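Local coordinates for TPR repeat-containing protein YrrB (PDB 2Q7F) that may act as a tetratricopeptide-repeat mediator that brings together RNA sulfuration components, RNA processing components and aminoacyl-tRNA synthetases, at residues N124-V136 with Y147-A161. Residues are numbered along the deposited sequence; the frame is centred on the assembly and turned at random.
Sequences NGDLFYMLGTVLV and YLQRAVELNENDTEA
Tyr129 O is gripped twice by Thr133, through the backbone N and through OG1 at 2.8 Å, the hydroxyl coming from above the carbonyl plane. The same OG1 lies over one face of the Tyr129 ring, toward its rim. With CG anti to the backbone N (chi1 175°), that ring reaches past helix 147-154 to the start of the next helix, where Tyr129 CD1 meets Ala161 CB at 3.8 Å. Glu160 OE2 stands at the ring's edge, in the ring plane, its carboxylate turned 77° from the ring; the hydrogen bond it takes from Tyr129 OH is modelled too short to rely on. Helices 125-136 and 147-154 form the antiparallel hairpin of the fourth TPR repeat, their axes approaching to 7.9 Å with directions 148° apart, and the turn Asn155-Asp158 leads into the fifth. Gly132, lacking a side chain, lets Leu148 CG lie 3.8 Å from its CA. Knobs enter holes from both helices: Phe128 sits among Tyr147, Arg150, Ala151 and Leu154, and Tyr147 among Phe128, Leu131, Gly132 and Leu135. Leu131 CD2 makes a CH-pi contact over the centre of the Tyr147 ring. Phe128 takes Leu154 CD1 at its edge, in the ring plane, and Arg150 CB over one face, while Arg150 CG, 3.5 Å from Phe128 CD2, runs alongside before the guanidinium salt-bridges Glu153.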
ATOM      1  N   ASN A 124       8.912  -2.063   8.580  1.00 53.63           N
ATOM      2  CA  ASN A 124       8.031  -1.063   9.200  1.00 53.72           C
ATOM      3  C   ASN A 124       6.674  -0.946   8.501  1.00 53.63           C
ATOM      4  O   ASN A 124       6.473  -1.482   7.412  1.00 53.90           O
ATOM      5  CB  ASN A 124       8.722   0.307   9.301  1.00 53.65           C
ATOM      6  CG  ASN A 124       9.226   0.806   7.967  1.00 54.23           C
ATOM      7  OD1 ASN A 124       8.478   0.885   6.989  1.00 53.74           O
ATOM      8  ND2 ASN A 124      10.506   1.155   7.919  1.00 55.30           N
ATOM      9  N   GLY A 125       5.751  -0.234   9.138  1.00 53.63           N
ATOM     10  CA  GLY A 125       4.371  -0.157   8.683  1.00 53.27           C
ATOM     11  C   GLY A 125       4.248   0.262   7.237  1.00 53.20           C
ATOM     12  O   GLY A 125       3.483  -0.331   6.476  1.00 53.20           O
ATOM     13  N   ASP A 126       5.013   1.279   6.857  1.00 52.85           N
ATOM     14  CA  ASP A 126       4.945   1.816   5.508  1.00 52.83           C
ATOM     15  C   ASP A 126       5.346   0.790   4.452  1.00 52.23           C
ATOM     16  O   ASP A 126       4.673   0.667   3.415  1.00 52.14           O
ATOM     17  CB  ASP A 126       5.828   3.059   5.395  1.00 53.25           C
ATOM     18  CG  ASP A 126       5.275   4.233   6.173  1.00 54.88           C
ATOM     19  OD1 ASP A 126       5.967   5.270   6.247  1.00 57.12           O
ATOM     20  OD2 ASP A 126       4.149   4.126   6.710  1.00 56.43           O
ATOM     21  N   LEU A 127       6.430   0.058   4.727  1.00 51.04           N
ATOM     22  CA  LEU A 127       6.927  -0.931   3.793  1.00 50.43           C
ATOM     23  C   LEU A 127       5.955  -2.081   3.622  1.00 50.18           C
ATOM     24  O   LEU A 127       5.684  -2.494   2.492  1.00 49.83           O
ATOM     25  CB  LEU A 127       8.297  -1.472   4.202  1.00 50.34           C
ATOM     26  CG  LEU A 127       8.796  -2.664   3.360  1.00 50.51           C
ATOM     27  CD1 LEU A 127       9.096  -2.294   1.878  1.00 49.17           C
ATOM     28  CD2 LEU A 127       9.998  -3.338   4.005  1.00 50.40           C
ATOM     29  N   PHE A 128       5.444  -2.606   4.734  1.00 49.70           N
ATOM     30  CA  PHE A 128       4.488  -3.699   4.660  1.00 49.64           C
ATOM     31  C   PHE A 128       3.237  -3.260   3.902  1.00 49.54           C
ATOM     32  O   PHE A 128       2.621  -4.054   3.179  1.00 49.41           O
ATOM     33  CB  PHE A 128       4.133  -4.227   6.051  1.00 49.67           C
ATOM     34  CG  PHE A 128       5.269  -4.940   6.739  1.00 50.04           C
ATOM     35  CD1 PHE A 128       6.060  -5.856   6.051  1.00 50.26           C
ATOM     36  CD2 PHE A 128       5.538  -4.709   8.092  1.00 51.10           C
ATOM     37  CE1 PHE A 128       7.118  -6.515   6.688  1.00 50.20           C
ATOM     38  CE2 PHE A 128       6.590  -5.370   8.743  1.00 50.26           C
ATOM     39  CZ  PHE A 128       7.378  -6.274   8.037  1.00 50.20           C
ATOM     40  N   TYR A 129       2.898  -1.981   4.047  1.00 49.38           N
ATOM     41  CA  TYR A 129       1.754  -1.396   3.365  1.00 49.37           C
ATOM     42  C   TYR A 129       1.978  -1.320   1.857  1.00 49.11           C
ATOM     43  O   TYR A 129       1.163  -1.815   1.079  1.00 49.09           O
ATOM     44  CB  TYR A 129       1.428  -0.004   3.922  1.00 49.57           C
ATOM     45  CG  TYR A 129       0.328   0.692   3.149  1.00 50.38           C
ATOM     46  CD1 TYR A 129      -1.009   0.322   3.322  1.00 49.99           C
ATOM     47  CD2 TYR A 129       0.624   1.711   2.232  1.00 49.85           C
ATOM     48  CE1 TYR A 129      -2.023   0.943   2.609  1.00 50.35           C
ATOM     49  CE2 TYR A 129      -0.381   2.344   1.524  1.00 50.08           C
ATOM     50  CZ  TYR A 129      -1.706   1.952   1.716  1.00 50.91           C
ATOM     51  OH  TYR A 129      -2.719   2.567   1.010  1.00 51.90           O
ATOM     52  N   MET A 130       3.077  -0.690   1.453  1.00 48.78           N
ATOM     53  CA  MET A 130       3.370  -0.514   0.035  1.00 48.52           C
ATOM     54  C   MET A 130       3.474  -1.871  -0.651  1.00 48.57           C
ATOM     55  O   MET A 130       2.967  -2.061  -1.764  1.00 48.53           O
ATOM     56  CB  MET A 130       4.652   0.297  -0.159  1.00 48.43           C
ATOM     57  CG  MET A 130       4.573   1.746   0.334  1.00 48.12           C
ATOM     58  SD  MET A 130       3.271   2.734  -0.439  1.00 46.48           S
ATOM     59  CE  MET A 130       3.928   2.914  -2.102  1.00 46.12           C
ATOM     60  N   LEU A 131       4.108  -2.821   0.031  1.00 48.52           N
ATOM     61  CA  LEU A 131       4.239  -4.171  -0.497  1.00 49.09           C
ATOM     62  C   LEU A 131       2.873  -4.848  -0.568  1.00 49.46           C
ATOM     63  O   LEU A 131       2.490  -5.346  -1.619  1.00 49.69           O
ATOM     64  CB  LEU A 131       5.242  -5.005   0.312  1.00 48.84           C
ATOM     65  CG  LEU A 131       5.485  -6.453  -0.118  1.00 48.87           C
ATOM     66  CD1 LEU A 131       5.850  -6.583  -1.618  1.00 48.23           C
ATOM     67  CD2 LEU A 131       6.564  -7.077   0.773  1.00 48.79           C
ATOM     68  N   GLY A 132       2.140  -4.839   0.539  1.00 49.92           N
ATOM     69  CA  GLY A 132       0.787  -5.378   0.560  1.00 50.65           C
ATOM     70  C   GLY A 132      -0.031  -4.847  -0.603  1.00 51.22           C
ATOM     71  O   GLY A 132      -0.554  -5.618  -1.413  1.00 51.63           O
ATOM     72  N   THR A 133      -0.111  -3.527  -0.712  1.00 51.52           N
ATOM     73  CA  THR A 133      -0.966  -2.906  -1.720  1.00 52.37           C
ATOM     74  C   THR A 133      -0.531  -3.227  -3.157  1.00 52.53           C
ATOM     75  O   THR A 133      -1.364  -3.487  -4.029  1.00 52.53           O
ATOM     76  CB  THR A 133      -1.072  -1.394  -1.513  1.00 52.36           C
ATOM     77  OG1 THR A 133      -1.284  -1.136  -0.122  1.00 53.10           O
ATOM     78  CG2 THR A 133      -2.261  -0.836  -2.302  1.00 52.65           C
ATOM     79  N   VAL A 134       0.773  -3.222  -3.386  1.00 52.74           N
ATOM     80  CA  VAL A 134       1.306  -3.556  -4.693  1.00 53.04           C
ATOM     81  C   VAL A 134       1.005  -5.019  -5.022  1.00 53.42           C
ATOM     82  O   VAL A 134       0.663  -5.352  -6.157  1.00 53.93           O
ATOM     83  CB  VAL A 134       2.817  -3.190  -4.790  1.00 53.09           C
ATOM     84  CG1 VAL A 134       3.544  -4.026  -5.831  1.00 52.99           C
ATOM     85  CG2 VAL A 134       2.964  -1.694  -5.095  1.00 52.46           C
ATOM     86  N   LEU A 135       1.091  -5.886  -4.019  1.00 53.65           N
ATOM     87  CA  LEU A 135       0.741  -7.279  -4.205  1.00 53.87           C
ATOM     88  C   LEU A 135      -0.727  -7.437  -4.596  1.00 54.57           C
ATOM     89  O   LEU A 135      -1.080  -8.383  -5.295  1.00 54.50           O
ATOM     90  CB  LEU A 135       1.065  -8.081  -2.956  1.00 53.48           C
ATOM     91  CG  LEU A 135       2.531  -8.476  -2.858  1.00 52.57           C
ATOM     92  CD1 LEU A 135       2.815  -8.971  -1.476  1.00 52.57           C
ATOM     93  CD2 LEU A 135       2.885  -9.537  -3.895  1.00 52.86           C
ATOM     94  N   VAL A 136      -1.561  -6.495  -4.157  1.00 55.35           N
ATOM     95  CA  VAL A 136      -2.971  -6.464  -4.527  1.00 56.16           C
ATOM     96  C   VAL A 136      -3.145  -6.117  -6.009  1.00 56.98           C
ATOM     97  O   VAL A 136      -3.812  -6.858  -6.750  1.00 56.92           O
ATOM     98  CB  VAL A 136      -3.784  -5.494  -3.621  1.00 56.35           C
ATOM     99  CG1 VAL A 136      -5.166  -5.192  -4.217  1.00 55.83           C
ATOM    100  CG2 VAL A 136      -3.917  -6.063  -2.208  1.00 55.84           C
ATOM    101  N   TYR A 147       1.443  -9.369   4.887  1.00 50.40           N
ATOM    102  CA  TYR A 147       2.080  -8.055   5.028  1.00 49.86           C
ATOM    103  C   TYR A 147       1.048  -6.997   5.376  1.00 49.79           C
ATOM    104  O   TYR A 147       1.322  -6.114   6.178  1.00 49.79           O
ATOM    105  CB  TYR A 147       2.838  -7.651   3.754  1.00 49.55           C
ATOM    106  CG  TYR A 147       3.819  -8.686   3.257  1.00 48.95           C
ATOM    107  CD1 TYR A 147       4.971  -9.004   3.989  1.00 47.19           C
ATOM    108  CD2 TYR A 147       3.603  -9.342   2.047  1.00 48.37           C
ATOM    109  CE1 TYR A 147       5.873  -9.964   3.529  1.00 47.09           C
ATOM    110  CE2 TYR A 147       4.499 -10.293   1.573  1.00 48.53           C
ATOM    111  CZ  TYR A 147       5.635 -10.603   2.321  1.00 48.67           C
ATOM    112  OH  TYR A 147       6.514 -11.560   1.849  1.00 49.58           O
ATOM    113  N   LEU A 148      -0.131  -7.078   4.757  1.00 49.64           N
ATOM    114  CA  LEU A 148      -1.240  -6.193   5.103  1.00 49.75           C
ATOM    115  C   LEU A 148      -1.699  -6.410   6.537  1.00 49.89           C
ATOM    116  O   LEU A 148      -2.028  -5.447   7.233  1.00 49.67           O
ATOM    117  CB  LEU A 148      -2.421  -6.376   4.156  1.00 49.41           C
ATOM    118  CG  LEU A 148      -2.312  -5.666   2.813  1.00 49.68           C
ATOM    119  CD1 LEU A 148      -3.551  -5.957   1.980  1.00 49.65           C
ATOM    120  CD2 LEU A 148      -2.102  -4.165   2.986  1.00 48.77           C
ATOM    121  N   GLN A 149      -1.722  -7.673   6.963  1.00 50.13           N
ATOM    122  CA  GLN A 149      -2.056  -8.022   8.342  1.00 50.98           C
ATOM    123  C   GLN A 149      -1.101  -7.311   9.280  1.00 50.88           C
ATOM    124  O   GLN A 149      -1.505  -6.764  10.309  1.00 50.80           O
ATOM    125  CB  GLN A 149      -1.970  -9.542   8.572  1.00 50.97           C
ATOM    126  CG  GLN A 149      -2.417  -9.976   9.973  1.00 51.74           C
ATOM    127  CD  GLN A 149      -2.383 -11.483  10.178  1.00 51.79           C
ATOM    128  OE1 GLN A 149      -1.313 -12.102  10.179  1.00 52.87           O
ATOM    129  NE2 GLN A 149      -3.558 -12.080  10.368  1.00 51.64           N
ATOM    130  N   ARG A 150       0.169  -7.320   8.895  1.00 51.03           N
ATOM    131  CA  ARG A 150       1.227  -6.779   9.712  1.00 51.36           C
ATOM    132  C   ARG A 150       1.125  -5.263   9.834  1.00 51.60           C
ATOM    133  O   ARG A 150       1.241  -4.730  10.934  1.00 51.70           O
ATOM    134  CB  ARG A 150       2.582  -7.209   9.160  1.00 51.29           C
ATOM    135  CG  ARG A 150       3.746  -6.989  10.107  1.00 51.92           C
ATOM    136  CD  ARG A 150       3.491  -7.543  11.498  1.00 51.30           C
ATOM    137  NE  ARG A 150       4.494  -7.024  12.409  1.00 51.90           N
ATOM    138  CZ  ARG A 150       4.387  -7.012  13.732  1.00 52.44           C
ATOM    139  NH1 ARG A 150       3.303  -7.495  14.329  1.00 52.16           N
ATOM    140  NH2 ARG A 150       5.375  -6.507  14.456  1.00 51.27           N
ATOM    141  N   ALA A 151       0.892  -4.584   8.708  1.00 51.79           N
ATOM    142  CA  ALA A 151       0.723  -3.125   8.668  1.00 52.15           C
ATOM    143  C   ALA A 151      -0.363  -2.628   9.626  1.00 52.51           C
ATOM    144  O   ALA A 151      -0.215  -1.583  10.259  1.00 52.26           O
ATOM    145  CB  ALA A 151       0.412  -2.664   7.242  1.00 52.09           C
ATOM    146  N   VAL A 152      -1.463  -3.372   9.703  1.00 53.10           N
ATOM    147  CA  VAL A 152      -2.522  -3.080  10.651  1.00 53.70           C
ATOM    148  C   VAL A 152      -1.970  -3.235  12.067  1.00 54.43           C
ATOM    149  O   VAL A 152      -2.034  -2.302  12.855  1.00 54.74           O
ATOM    150  CB  VAL A 152      -3.763  -3.973  10.428  1.00 53.61           C
ATOM    151  CG1 VAL A 152      -4.795  -3.746  11.527  1.00 53.08           C
ATOM    152  CG2 VAL A 152      -4.361  -3.703   9.053  1.00 53.11           C
ATOM    153  N   GLU A 153      -1.396  -4.395  12.371  1.00 55.18           N
ATOM    154  CA  GLU A 153      -0.810  -4.638  13.693  1.00 56.14           C
ATOM    155  C   GLU A 153       0.130  -3.514  14.113  1.00 56.30           C
ATOM    156  O   GLU A 153       0.006  -2.973  15.213  1.00 56.47           O
ATOM    157  CB  GLU A 153      -0.080  -5.981  13.732  1.00 55.96           C
ATOM    158  CG  GLU A 153      -1.005  -7.180  13.618  1.00 56.70           C
ATOM    159  CD  GLU A 153      -0.264  -8.502  13.477  1.00 57.24           C
ATOM    160  OE1 GLU A 153       0.909  -8.600  13.913  1.00 57.93           O
ATOM    161  OE2 GLU A 153      -0.870  -9.451  12.930  1.00 59.11           O
ATOM    162  N   LEU A 154       1.047  -3.150  13.219  1.00 56.70           N
ATOM    163  CA  LEU A 154       2.054  -2.124  13.501  1.00 56.98           C
ATOM    164  C   LEU A 154       1.500  -0.700  13.542  1.00 57.05           C
ATOM    165  O   LEU A 154       2.192   0.226  13.958  1.00 57.29           O
ATOM    166  CB  LEU A 154       3.209  -2.206  12.497  1.00 56.84           C
ATOM    167  CG  LEU A 154       4.282  -3.270  12.734  1.00 56.86           C
ATOM    168  CD1 LEU A 154       5.375  -3.130  11.677  1.00 56.41           C
ATOM    169  CD2 LEU A 154       4.871  -3.178  14.136  1.00 56.08           C
ATOM    170  N   ASN A 155       0.264  -0.530  13.090  1.00 57.22           N
ATOM    171  CA  ASN A 155      -0.413   0.760  13.135  1.00 57.51           C
ATOM    172  C   ASN A 155      -1.907   0.507  13.029  1.00 57.62           C
ATOM    173  O   ASN A 155      -2.483   0.439  11.936  1.00 57.44           O
ATOM    174  CB  ASN A 155       0.097   1.705  12.040  1.00 57.77           C
ATOM    175  CG  ASN A 155      -0.561   3.083  12.083  1.00 58.93           C
ATOM    176  OD1 ASN A 155      -1.641   3.266  12.655  1.00 61.11           O
ATOM    177  ND2 ASN A 155       0.088   4.058  11.459  1.00 59.39           N
ATOM    178  N   GLU A 156      -2.513   0.346  14.198  1.00 58.03           N
ATOM    179  CA  GLU A 156      -3.912  -0.007  14.318  1.00 58.45           C
ATOM    180  C   GLU A 156      -4.794   1.189  13.946  1.00 58.27           C
ATOM    181  O   GLU A 156      -6.006   1.042  13.762  1.00 57.90           O
ATOM    182  CB  GLU A 156      -4.179  -0.501  15.740  1.00 58.69           C
ATOM    183  CG  GLU A 156      -5.281  -1.559  15.874  1.00 60.95           C
ATOM    184  CD  GLU A 156      -4.890  -2.963  15.377  1.00 63.43           C
ATOM    185  OE1 GLU A 156      -5.815  -3.784  15.153  1.00 64.55           O
ATOM    186  OE2 GLU A 156      -3.679  -3.252  15.219  1.00 63.86           O
ATOM    187  N   ASN A 157      -4.160   2.359  13.806  1.00 58.23           N
ATOM    188  CA  ASN A 157      -4.839   3.599  13.423  1.00 58.43           C
ATOM    189  C   ASN A 157      -4.903   3.836  11.916  1.00 58.51           C
ATOM    190  O   ASN A 157      -5.694   4.658  11.450  1.00 58.52           O
ATOM    191  CB  ASN A 157      -4.159   4.802  14.079  1.00 58.42           C
ATOM    192  CG  ASN A 157      -4.164   4.723  15.587  1.00 59.45           C
ATOM    193  OD1 ASN A 157      -3.165   5.038  16.236  1.00 60.87           O
ATOM    194  ND2 ASN A 157      -5.287   4.295  16.162  1.00 59.82           N
ATOM    195  N   ASP A 158      -4.056   3.128  11.167  1.00 58.47           N
ATOM    196  CA  ASP A 158      -3.964   3.286   9.718  1.00 58.41           C
ATOM    197  C   ASP A 158      -5.210   2.745   9.014  1.00 57.98           C
ATOM    198  O   ASP A 158      -5.236   1.599   8.570  1.00 58.11           O
ATOM    199  CB  ASP A 158      -2.702   2.582   9.196  1.00 58.85           C
ATOM    200  CG  ASP A 158      -2.445   2.834   7.709  1.00 59.87           C
ATOM    201  OD1 ASP A 158      -3.395   3.153   6.950  1.00 61.07           O
ATOM    202  OD2 ASP A 158      -1.274   2.694   7.296  1.00 60.96           O
ATOM    203  N   THR A 159      -6.232   3.589   8.910  1.00 57.61           N
ATOM    204  CA  THR A 159      -7.500   3.244   8.251  1.00 57.36           C
ATOM    205  C   THR A 159      -7.313   2.625   6.861  1.00 57.01           C
ATOM    206  O   THR A 159      -7.938   1.606   6.531  1.00 56.87           O
ATOM    207  CB  THR A 159      -8.408   4.488   8.149  1.00 57.35           C
ATOM    208  OG1 THR A 159      -8.814   4.876   9.465  1.00 57.90           O
ATOM    209  CG2 THR A 159      -9.649   4.210   7.318  1.00 57.39           C
ATOM    210  N   GLU A 160      -6.441   3.249   6.070  1.00 56.62           N
ATOM    211  CA  GLU A 160      -6.187   2.855   4.690  1.00 56.56           C
ATOM    212  C   GLU A 160      -5.684   1.414   4.584  1.00 55.83           C
ATOM    213  O   GLU A 160      -6.198   0.625   3.777  1.00 55.93           O
ATOM    214  CB  GLU A 160      -5.182   3.819   4.048  1.00 57.15           C
ATOM    215  CG  GLU A 160      -5.569   4.284   2.655  1.00 59.30           C
ATOM    216  CD  GLU A 160      -5.993   3.134   1.758  1.00 63.15           C
ATOM    217  OE1 GLU A 160      -7.204   3.047   1.425  1.00 64.06           O
ATOM    218  OE2 GLU A 160      -5.120   2.304   1.404  1.00 64.77           O
ATOM    219  N   ALA A 161      -4.691   1.078   5.405  1.00 54.89           N
ATOM    220  CA  ALA A 161      -4.172  -0.284   5.483  1.00 54.20           C
ATOM    221  C   ALA A 161      -5.280  -1.243   5.858  1.00 53.74           C
ATOM    222  O   ALA A 161      -5.449  -2.285   5.233  1.00 54.05           O
ATOM    223  CB  ALA A 161      -3.042  -0.372   6.493  1.00 54.17           C
TER